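Local coordinates for protein subclass B3 metallo-beta-lactamase (PDB 7LUU) that probably hydrolyses beta-lactam antibiotics as a zinc-dependent subclass B3 metallo-beta-lactamase, at residues 45-50 with 168-173; 68-73 with 273-278; 125-130 with 265-270. All coordinates share one frame; numbering follows the deposited sequence.

Interaction 1: 45-50 with 168-173; sequences RPMAVE and GAWPAV. With SO4 (sulfate ion), chain E.
Segment 45-50 meets A169, W170 and P171 almost entirely through the side chain of M47. The chain reaches that point in extended form: R45 keeps to the surface, where its guanidinium forms a salt bridge with D40, and P46 rests against Q96. M47 then turns its CB toward the loop of W170. CG lies anti to the carbonyl carbon (chi1 -61°) and the next torsion is fully extended, which carries SD across to within 3.6 Å of CB of W170. A bend at the last torsion turns the methyl end aside, so that CE comes 3.5 Å from the carbonyl O of A169. Relative to the indole plane CE approaches obliquely. SD also lies 4.4 Å from CD of P171, a looser apolar contact. The loop that receives M47 runs from helix 146-154 to strand 176-178, an edge strand of the seven-stranded sheet in the αββα fold of the metallo-beta-lactamases, and the indole of W170 packs edge-to-face against H157. P95 and Y125 are further neighbours of M47, while the M47 carbonyl accepts a hydrogen bond from Q96. At A48 the backbone adopts a left-handed helical conformation, turning the chain into helix 49-55. A sulfate ion, probably from the crystallisation liquor, sits at the start of this helix: N of E50 donates to sulfate O4 over 3.0 Å, nearly straight at 165°, and N of R51 is hydrogen-bonded to the same ion. The carboxylate of E50 pairs with K53.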
loop_
_atom_site.group_PDB
_atom_site.type_symbol
_atom_site.label_atom_id
_atom_site.label_comp_id
_atom_site.label_asym_id
_atom_site.label_seq_id
_atom_site.Cartn_x
_atom_site.Cartn_y
_atom_site.Cartn_z
ATOM N N ARG A 45 4.257 -11.718 15.666
ATOM C CA ARG A 45 4.604 -13.118 15.451
ATOM C C ARG A 45 4.749 -13.376 13.944
ATOM O O ARG A 45 3.878 -12.948 13.176
ATOM C CB ARG A 45 3.516 -13.996 16.140
ATOM C CG ARG A 45 3.768 -15.512 16.124
ATOM C CD ARG A 45 2.614 -16.322 16.808
ATOM N NE ARG A 45 2.425 -15.815 18.159
ATOM C CZ ARG A 45 1.299 -15.249 18.588
ATOM N NH1 ARG A 45 0.252 -15.109 17.796
ATOM N NH2 ARG A 45 1.284 -14.717 19.817
ATOM N N PRO A 46 5.885 -13.938 13.466
ATOM C CA PRO A 46 6.215 -13.892 12.025
ATOM C C PRO A 46 5.245 -14.661 11.152
ATOM O O PRO A 46 4.650 -15.679 11.569
ATOM C CB PRO A 46 7.598 -14.558 11.948
ATOM C CG PRO A 46 8.140 -14.398 13.358
ATOM C CD PRO A 46 7.004 -14.524 14.267
ATOM N N MET A 47 5.055 -14.140 9.948
ATOM C CA MET A 47 4.347 -14.818 8.863
ATOM C C MET A 47 5.240 -15.010 7.645
ATOM O O MET A 47 6.115 -14.217 7.376
ATOM C CB MET A 47 3.093 -13.987 8.412
ATOM C CG MET A 47 2.157 -13.875 9.600
ATOM S SD MET A 47 0.663 -12.906 9.172
ATOM C CE MET A 47 -0.171 -14.113 8.170
ATOM N N ALA A 48 4.901 -16.012 6.838
ATOM C CA ALA A 48 5.511 -16.226 5.524
ATOM C C ALA A 48 7.028 -16.114 5.567
ATOM O O ALA A 48 7.654 -15.339 4.839
ATOM C CB ALA A 48 4.909 -15.247 4.516
ATOM N N VAL A 49 7.623 -16.908 6.451
ATOM C CA VAL A 49 9.022 -16.698 6.779
ATOM C C VAL A 49 9.921 -16.981 5.585
ATOM O O VAL A 49 10.929 -16.290 5.373
ATOM C CB VAL A 49 9.347 -17.566 8.006
ATOM C CG1 VAL A 49 10.841 -17.516 8.266
ATOM C CG2 VAL A 49 8.586 -17.042 9.233
ATOM N N GLU A 50 9.572 -17.948 4.732
ATOM C CA GLU A 50 10.397 -18.210 3.550
ATOM C C GLU A 50 10.302 -17.059 2.532
ATOM O O GLU A 50 11.334 -16.530 2.070
ATOM C CB GLU A 50 9.962 -19.533 2.915
ATOM C CG GLU A 50 10.401 -20.742 3.706
ATOM C CD GLU A 50 11.872 -20.669 4.088
ATOM O OE1 GLU A 50 12.160 -20.814 5.308
ATOM O OE2 GLU A 50 12.717 -20.432 3.168
ATOM N N GLY A 168 -6.436 -17.876 6.338
ATOM C CA GLY A 168 -5.409 -17.278 7.182
ATOM C C GLY A 168 -5.939 -16.106 8.009
ATOM O O GLY A 168 -7.070 -15.614 7.833
ATOM N N ALA A 169 -5.097 -15.672 8.951
ATOM C CA ALA A 169 -5.412 -14.509 9.770
ATOM C C ALA A 169 -4.128 -13.759 10.050
ATOM O O ALA A 169 -3.046 -14.352 10.100
ATOM C CB ALA A 169 -6.076 -14.943 11.104
ATOM N N TRP A 170 -4.245 -12.460 10.230
ATOM C CA TRP A 170 -3.079 -11.646 10.526
ATOM C C TRP A 170 -3.500 -10.566 11.520
ATOM O O TRP A 170 -4.710 -10.453 11.808
ATOM C CB TRP A 170 -2.471 -11.048 9.237
ATOM C CG TRP A 170 -3.471 -10.489 8.230
ATOM C CD1 TRP A 170 -3.857 -9.178 8.110
ATOM C CD2 TRP A 170 -4.153 -11.232 7.239
ATOM N NE1 TRP A 170 -4.751 -9.071 7.048
ATOM C CE2 TRP A 170 -4.981 -10.341 6.547
ATOM C CE3 TRP A 170 -4.173 -12.631 6.901
ATOM C CZ2 TRP A 170 -5.815 -10.756 5.485
ATOM C CZ3 TRP A 170 -5.005 -13.045 5.816
ATOM C CH2 TRP A 170 -5.821 -12.100 5.147
ATOM N N PRO A 171 -2.564 -9.806 12.103
ATOM C CA PRO A 171 -2.923 -8.881 13.197
ATOM C C PRO A 171 -4.045 -7.922 12.799
ATOM O O PRO A 171 -3.947 -7.173 11.801
ATOM C CB PRO A 171 -1.597 -8.146 13.481
ATOM C CG PRO A 171 -0.525 -9.237 13.084
ATOM C CD PRO A 171 -1.096 -9.871 11.872
ATOM N N ALA A 172 -5.090 -7.866 13.620
ATOM C CA ALA A 172 -6.218 -6.986 13.342
ATOM C C ALA A 172 -5.975 -5.585 13.891
ATOM O O ALA A 172 -5.268 -5.387 14.877
ATOM C CB ALA A 172 -7.521 -7.539 13.930
ATOM N N VAL A 173 -6.595 -4.603 13.241
ATOM C CA VAL A 173 -6.438 -3.203 13.603
ATOM C C VAL A 173 -7.773 -2.696 14.103
ATOM O O VAL A 173 -8.795 -2.903 13.451
ATOM C CB VAL A 173 -6.037 -2.372 12.354
ATOM C CG1 VAL A 173 -5.933 -0.830 12.658
ATOM C CG2 VAL A 173 -4.772 -2.859 11.759
HETATM S S SO4 E . 6.330 -19.320 3.569
HETATM O O1 SO4 E . 4.925 -19.301 3.978
HETATM O O2 SO4 E . 6.580 -20.382 2.571
HETATM O O3 SO4 E . 6.765 -18.070 2.908
HETATM O O4 SO4 E . 7.119 -19.617 4.730
#

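Interaction 2: 68-73 with 273-278; sequences SYLVGF and AGRYGS
The side chains of L70 and R275 lie side by side, pointing opposite ways, and join the two β-sheets of the αββα sandwich. L70 ends strand 68-70 of the seven-stranded sheet, and R275 lies just ahead of strand 277-278, an outer strand of the six-stranded one. Because the two side chains are opposed, the root of each lies beside the end of the other: L70 CD1 is 3.7 Å from R275 CB, while L70 CB covers one face of the guanidinium, offset toward its rim and 3.7 Å from NH2. The bend at chi3 of R275 (69°) lays the flat group over CB of L70. Y276 makes a different kind of contact. Its side chain crosses that of L70 obliquely, and its ring carbon CD1 approaches L70 CD1 at 3.9 Å. I264 and V64 also pack on both L70 and Y276, so the leucine lies in an apolar layer between the sheets with the guanidinium along its border. The polar end of R275 is held from several sides. NH1 forms a salt bridge with E62 and a hydrogen bond to the carbonyl of P60, and NH2 reaches the residues after strand 68-70 through two waters. One accepts from NH2 at 2.9 Å and donates to O of G72, a carbonyl that is itself 4.0 Å from NH2. The second lies in the guanidinium plane at its edge, accepts from NH2 at 3.0 Å and donates to O of F73 over 2.6 Å.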
loop_
_atom_site.group_PDB
_atom_site.type_symbol
_atom_site.label_atom_id
_atom_site.label_comp_id
_atom_site.label_asym_id
_atom_site.label_seq_id
_atom_site.Cartn_x
_atom_site.Cartn_y
_atom_site.Cartn_z
ATOM N N SER A 68 9.960 13.424 2.129
ATOM C CA SER A 68 9.372 12.106 1.946
ATOM C C SER A 68 10.492 11.098 1.791
ATOM O O SER A 68 11.467 11.345 1.049
ATOM C CB SER A 68 8.482 12.137 0.646
ATOM O OG SER A 68 7.340 13.002 0.922
ATOM N N TYR A 69 10.313 9.957 2.438
ATOM C CA TYR A 69 11.358 8.944 2.550
ATOM C C TYR A 69 10.826 7.539 2.310
ATOM O O TYR A 69 9.645 7.259 2.446
ATOM C CB TYR A 69 11.976 8.940 3.966
ATOM C CG TYR A 69 12.490 10.274 4.406
ATOM C CD1 TYR A 69 11.624 11.267 4.876
ATOM C CD2 TYR A 69 13.848 10.550 4.353
ATOM C CE1 TYR A 69 12.125 12.537 5.321
ATOM C CE2 TYR A 69 14.343 11.804 4.796
ATOM C CZ TYR A 69 13.485 12.772 5.280
ATOM O OH TYR A 69 13.983 14.025 5.696
ATOM N N LEU A 70 11.757 6.633 2.059
ATOM C CA LEU A 70 11.463 5.194 2.050
ATOM C C LEU A 70 12.104 4.521 3.248
ATOM O O LEU A 70 13.305 4.708 3.519
ATOM C CB LEU A 70 12.018 4.535 0.789
ATOM C CG LEU A 70 11.180 4.992 -0.423
ATOM C CD1 LEU A 70 11.765 4.491 -1.745
ATOM C CD2 LEU A 70 9.643 4.683 -0.318
ATOM N N VAL A 71 11.312 3.716 3.950
ATOM C CA VAL A 71 11.821 2.997 5.140
ATOM C C VAL A 71 11.461 1.514 5.089
ATOM O O VAL A 71 11.534 0.800 6.091
ATOM C CB VAL A 71 11.311 3.610 6.455
ATOM C CG1 VAL A 71 11.959 4.996 6.650
ATOM C CG2 VAL A 71 9.757 3.680 6.505
ATOM N N GLY A 72 11.107 1.036 3.907
ATOM C CA GLY A 72 10.744 -0.345 3.694
ATOM C C GLY A 72 11.904 -1.237 3.263
ATOM O O GLY A 72 13.014 -1.163 3.839
ATOM N N PHE A 73 11.607 -2.198 2.401
ATOM C CA PHE A 73 12.500 -3.346 2.134
ATOM C C PHE A 73 12.640 -3.556 0.632
ATOM O O PHE A 73 11.957 -2.906 -0.153
ATOM C CB PHE A 73 11.915 -4.605 2.774
ATOM C CG PHE A 73 11.569 -4.387 4.212
ATOM C CD1 PHE A 73 12.561 -4.516 5.162
ATOM C CD2 PHE A 73 10.297 -3.909 4.617
ATOM C CE1 PHE A 73 12.283 -4.262 6.499
ATOM C CE2 PHE A 73 10.050 -3.631 5.955
ATOM C CZ PHE A 73 11.011 -3.804 6.902
ATOM N N ALA A 273 12.979 -1.393 -11.988
ATOM C CA ALA A 273 14.238 -1.526 -11.253
ATOM C C ALA A 273 14.343 -0.407 -10.226
ATOM O O ALA A 273 14.023 0.744 -10.512
ATOM C CB ALA A 273 15.395 -1.411 -12.246
ATOM N N GLY A 274 14.860 -0.714 -9.077
ATOM C CA GLY A 274 14.992 0.413 -8.167
ATOM C C GLY A 274 13.742 0.585 -7.322
ATOM O O GLY A 274 12.741 -0.123 -7.451
ATOM N N ARG A 275 13.819 1.552 -6.428
ATOM C CA ARG A 275 12.832 1.682 -5.374
ATOM C C ARG A 275 11.671 2.582 -5.735
ATOM O O ARG A 275 10.638 2.535 -5.046
ATOM C CB ARG A 275 13.501 2.272 -4.135
ATOM C CG ARG A 275 14.754 1.474 -3.751
ATOM C CD ARG A 275 15.328 1.934 -2.394
ATOM N NE ARG A 275 14.464 1.570 -1.267
ATOM C CZ ARG A 275 14.768 1.864 -0.007
ATOM N NH1 ARG A 275 15.884 2.580 0.237
ATOM N NH2 ARG A 275 13.986 1.426 0.985
ATOM N N TYR A 276 11.848 3.474 -6.708
ATOM C CA TYR A 276 10.720 4.221 -7.230
ATOM C C TYR A 276 11.038 4.623 -8.656
ATOM O O TYR A 276 12.205 4.614 -9.058
ATOM C CB TYR A 276 10.402 5.481 -6.356
ATOM C CG TYR A 276 11.554 6.497 -6.155
ATOM C CD1 TYR A 276 12.498 6.319 -5.091
ATOM C CD2 TYR A 276 11.670 7.605 -7.000
ATOM C CE1 TYR A 276 13.535 7.270 -4.879
ATOM C CE2 TYR A 276 12.678 8.570 -6.773
ATOM C CZ TYR A 276 13.579 8.372 -5.695
ATOM O OH TYR A 276 14.583 9.272 -5.493
ATOM N N GLY A 277 10.002 4.967 -9.415
ATOM C CA GLY A 277 10.146 5.395 -10.812
ATOM C C GLY A 277 9.793 6.866 -10.871
ATOM O O GLY A 277 9.013 7.355 -10.046
ATOM N N SER A 278 10.406 7.570 -11.816
ATOM C CA SER A 278 10.145 9.004 -11.919
ATOM C C SER A 278 9.952 9.440 -13.360
ATOM O O SER A 278 10.440 8.830 -14.317
ATOM C CB SER A 278 11.353 9.825 -11.374
ATOM O OG SER A 278 11.618 9.512 -10.038
HETATM O O HOH W 1 14.675 1.102 3.794
HETATM O O HOH W 2 11.825 -0.272 -0.185
#

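Interaction 3: 125-130 with 265-270; sequences YDHAGG and SAHPDN. With ZN (zinc ion), chain C; SO4 (sulfate ion), chain D.
D126, H127 and H267 bring three polar atoms within about 3 Å of each other with none hydrogen-bonded: OD2 of D126 and NE2 of H267 are 3.0 Å apart because both bind one zinc ion, together with NE2 of H127. The bonds to zinc are 2.1 Å from D126 OD2 and 2.0 Å from NE2 of each histidine, and two waters and one atom from outside these segments complete the coordination sphere. The two imidazoles stand almost perpendicular (84°) with H267 CD2 in the plane of the H127 ring at its edge. Between carboxylate and H267 ring the planes differ by 41°. D126 has CG between its backbone N and carbonyl carbon (chi1 54°), which swings the carboxylate to the metal: OD2 ligates it, while OD1 accepts a hydrogen bond of 2.6 Å from a zinc-bound water and so helps to position it. This is the second zinc site of the metallo-beta-lactamase fold; E122, H124 and H200 bind the other zinc, E122 and H124 preceding D126 and H127 in the E-x-H-x-D-H sequence. Beside the metal, A266 CB packs 3.7 Å from CE1 of H127. Behind H267 its carbonyl O is gripped from opposite faces by S265 OG (2.6 Å) and N270 N. Y125 OH donates to O4 of a sulfate (2.7 Å), probably from the crystallisation liquor and also held by R51. Helix 125-128 stands after strand 115-119 of the seven-stranded sheet, with W55 of helix 49-55 against D126; segment 265-270 leaves strand 262-265 of the six-stranded sheet, and N270 meets Y286 and R289 on helix 282-300.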
loop_
_atom_site.group_PDB
_atom_site.type_symbol
_atom_site.label_atom_id
_atom_site.label_comp_id
_atom_site.label_asym_id
_atom_site.label_seq_id
_atom_site.Cartn_x
_atom_site.Cartn_y
_atom_site.Cartn_z
ATOM N N TYR A 125 -1.787 -9.440 4.357
ATOM C CA TYR A 125 -0.774 -9.432 5.416
ATOM C C TYR A 125 0.624 -8.966 4.966
ATOM O O TYR A 125 1.437 -8.621 5.836
ATOM C CB TYR A 125 -0.728 -10.841 6.068
ATOM C CG TYR A 125 -0.114 -11.938 5.208
ATOM C CD1 TYR A 125 1.258 -11.983 5.008
ATOM C CD2 TYR A 125 -0.900 -12.941 4.631
ATOM C CE1 TYR A 125 1.841 -12.957 4.282
ATOM C CE2 TYR A 125 -0.314 -13.957 3.907
ATOM C CZ TYR A 125 1.051 -13.939 3.714
ATOM O OH TYR A 125 1.659 -14.943 2.981
ATOM N N ASP A 126 0.916 -8.906 3.647
ATOM C CA ASP A 126 2.234 -8.424 3.242
ATOM C C ASP A 126 2.280 -6.904 3.167
ATOM O O ASP A 126 3.356 -6.345 2.952
ATOM C CB ASP A 126 2.685 -9.045 1.884
ATOM C CG ASP A 126 1.649 -8.854 0.742
ATOM O OD1 ASP A 126 0.418 -8.902 0.985
ATOM O OD2 ASP A 126 2.091 -8.712 -0.425
ATOM N N HIS A 127 1.142 -6.203 3.380
ATOM C CA HIS A 127 1.145 -4.745 3.465
ATOM C C HIS A 127 0.549 -4.247 4.744
ATOM O O HIS A 127 0.932 -3.191 5.224
ATOM C CB HIS A 127 0.361 -4.117 2.262
ATOM C CG HIS A 127 0.780 -4.708 0.947
ATOM N ND1 HIS A 127 1.865 -4.214 0.247
ATOM C CD2 HIS A 127 0.357 -5.794 0.270
ATOM C CE1 HIS A 127 2.082 -4.977 -0.827
ATOM N NE2 HIS A 127 1.173 -5.935 -0.836
ATOM N N ALA A 128 -0.386 -4.988 5.326
ATOM C CA ALA A 128 -0.979 -4.558 6.578
ATOM C C ALA A 128 -0.480 -5.343 7.780
ATOM O O ALA A 128 -0.893 -5.029 8.889
ATOM C CB ALA A 128 -2.515 -4.696 6.491
ATOM N N GLY A 129 0.318 -6.382 7.555
ATOM C CA GLY A 129 0.674 -7.288 8.626
ATOM C C GLY A 129 1.310 -6.604 9.822
ATOM O O GLY A 129 1.032 -6.993 10.972
ATOM N N GLY A 130 2.155 -5.613 9.581
ATOM C CA GLY A 130 2.818 -4.916 10.661
ATOM C C GLY A 130 2.114 -3.692 11.164
ATOM O O GLY A 130 2.612 -3.034 12.088
ATOM N N SER A 265 5.636 1.966 -5.948
ATOM C CA SER A 265 4.675 0.834 -6.048
ATOM C C SER A 265 4.744 -0.000 -4.758
ATOM O O SER A 265 5.833 -0.309 -4.298
ATOM C CB SER A 265 5.112 -0.029 -7.267
ATOM O OG SER A 265 4.411 -1.257 -7.262
ATOM N N ALA A 266 3.593 -0.399 -4.195
ATOM C CA ALA A 266 3.595 -1.241 -2.974
ATOM C C ALA A 266 4.563 -2.439 -3.071
ATOM O O ALA A 266 5.351 -2.683 -2.153
ATOM C CB ALA A 266 2.191 -1.767 -2.713
ATOM N N HIS A 267 4.542 -3.193 -4.176
ATOM C CA HIS A 267 5.661 -4.083 -4.493
ATOM C C HIS A 267 6.565 -3.320 -5.459
ATOM O O HIS A 267 6.164 -3.129 -6.614
ATOM C CB HIS A 267 5.118 -5.346 -5.193
ATOM C CG HIS A 267 4.348 -6.250 -4.272
ATOM N ND1 HIS A 267 4.975 -7.225 -3.512
ATOM C CD2 HIS A 267 3.045 -6.291 -3.941
ATOM C CE1 HIS A 267 4.073 -7.854 -2.791
ATOM N NE2 HIS A 267 2.892 -7.283 -2.993
ATOM N N PRO A 268 7.770 -2.908 -5.083
ATOM C CA PRO A 268 8.504 -1.966 -5.947
ATOM C C PRO A 268 8.909 -2.597 -7.283
ATOM O O PRO A 268 8.935 -1.885 -8.293
ATOM C CB PRO A 268 9.703 -1.554 -5.099
ATOM C CG PRO A 268 9.771 -2.568 -3.992
ATOM C CD PRO A 268 8.400 -3.133 -3.765
ATOM N N ASP A 269 9.042 -3.905 -7.343
ATOM C CA ASP A 269 9.415 -4.529 -8.628
ATOM C C ASP A 269 8.325 -4.403 -9.689
ATOM O O ASP A 269 8.617 -4.467 -10.904
ATOM C CB ASP A 269 9.759 -5.987 -8.403
ATOM C CG ASP A 269 8.752 -6.718 -7.468
ATOM O OD1 ASP A 269 8.596 -6.366 -6.218
ATOM O OD2 ASP A 269 8.149 -7.692 -8.013
ATOM N N ASN A 270 7.077 -4.161 -9.283
ATOM C CA ASN A 270 6.025 -3.924 -10.274
ATOM C C ASN A 270 6.272 -2.666 -11.081
ATOM O O ASN A 270 5.747 -2.536 -12.201
ATOM C CB ASN A 270 4.636 -3.753 -9.600
ATOM C CG ASN A 270 4.131 -5.010 -8.900
ATOM O OD1 ASN A 270 3.061 -4.964 -8.261
ATOM N ND2 ASN A 270 4.878 -6.117 -9.006
HETATM ZN ZN ZN C . 1.175 -7.614 -1.945
HETATM S S SO4 D . -0.788 -17.399 1.580
HETATM O O1 SO4 D . -1.567 -18.578 1.951
HETATM O O2 SO4 D . -0.200 -17.551 0.247
HETATM O O3 SO4 D . -1.724 -16.268 1.551
HETATM O O4 SO4 D . 0.291 -17.179 2.559
HETATM O O HOH W 3 -0.711 -8.707 -1.360
HETATM O O HOH W 4 -0.006 -6.809 -3.445
#

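Interactions 1 and 3 meet directly at Y125, beside zinc ligand D126: M47 CE lies 3.7 Å from Y125 CG and W170 CG 3.5 Å from Y125 CB, though the centres of the two contacts are about 13 Å apart. Interaction 1 thus borders the metal site, with the side chain of W170 about 8 Å from a zinc ion. Interaction 2 approaches from the side of segment 265-270, where P268 CB packs 4.1 Å from G274 O; the centres of interactions 2 and 3 are about 12 Å apart. Interactions 1 and 2 do not touch, their nearest atoms being about 11 Å apart and their centres about 24 Å, and interaction 3 at the metal connects them.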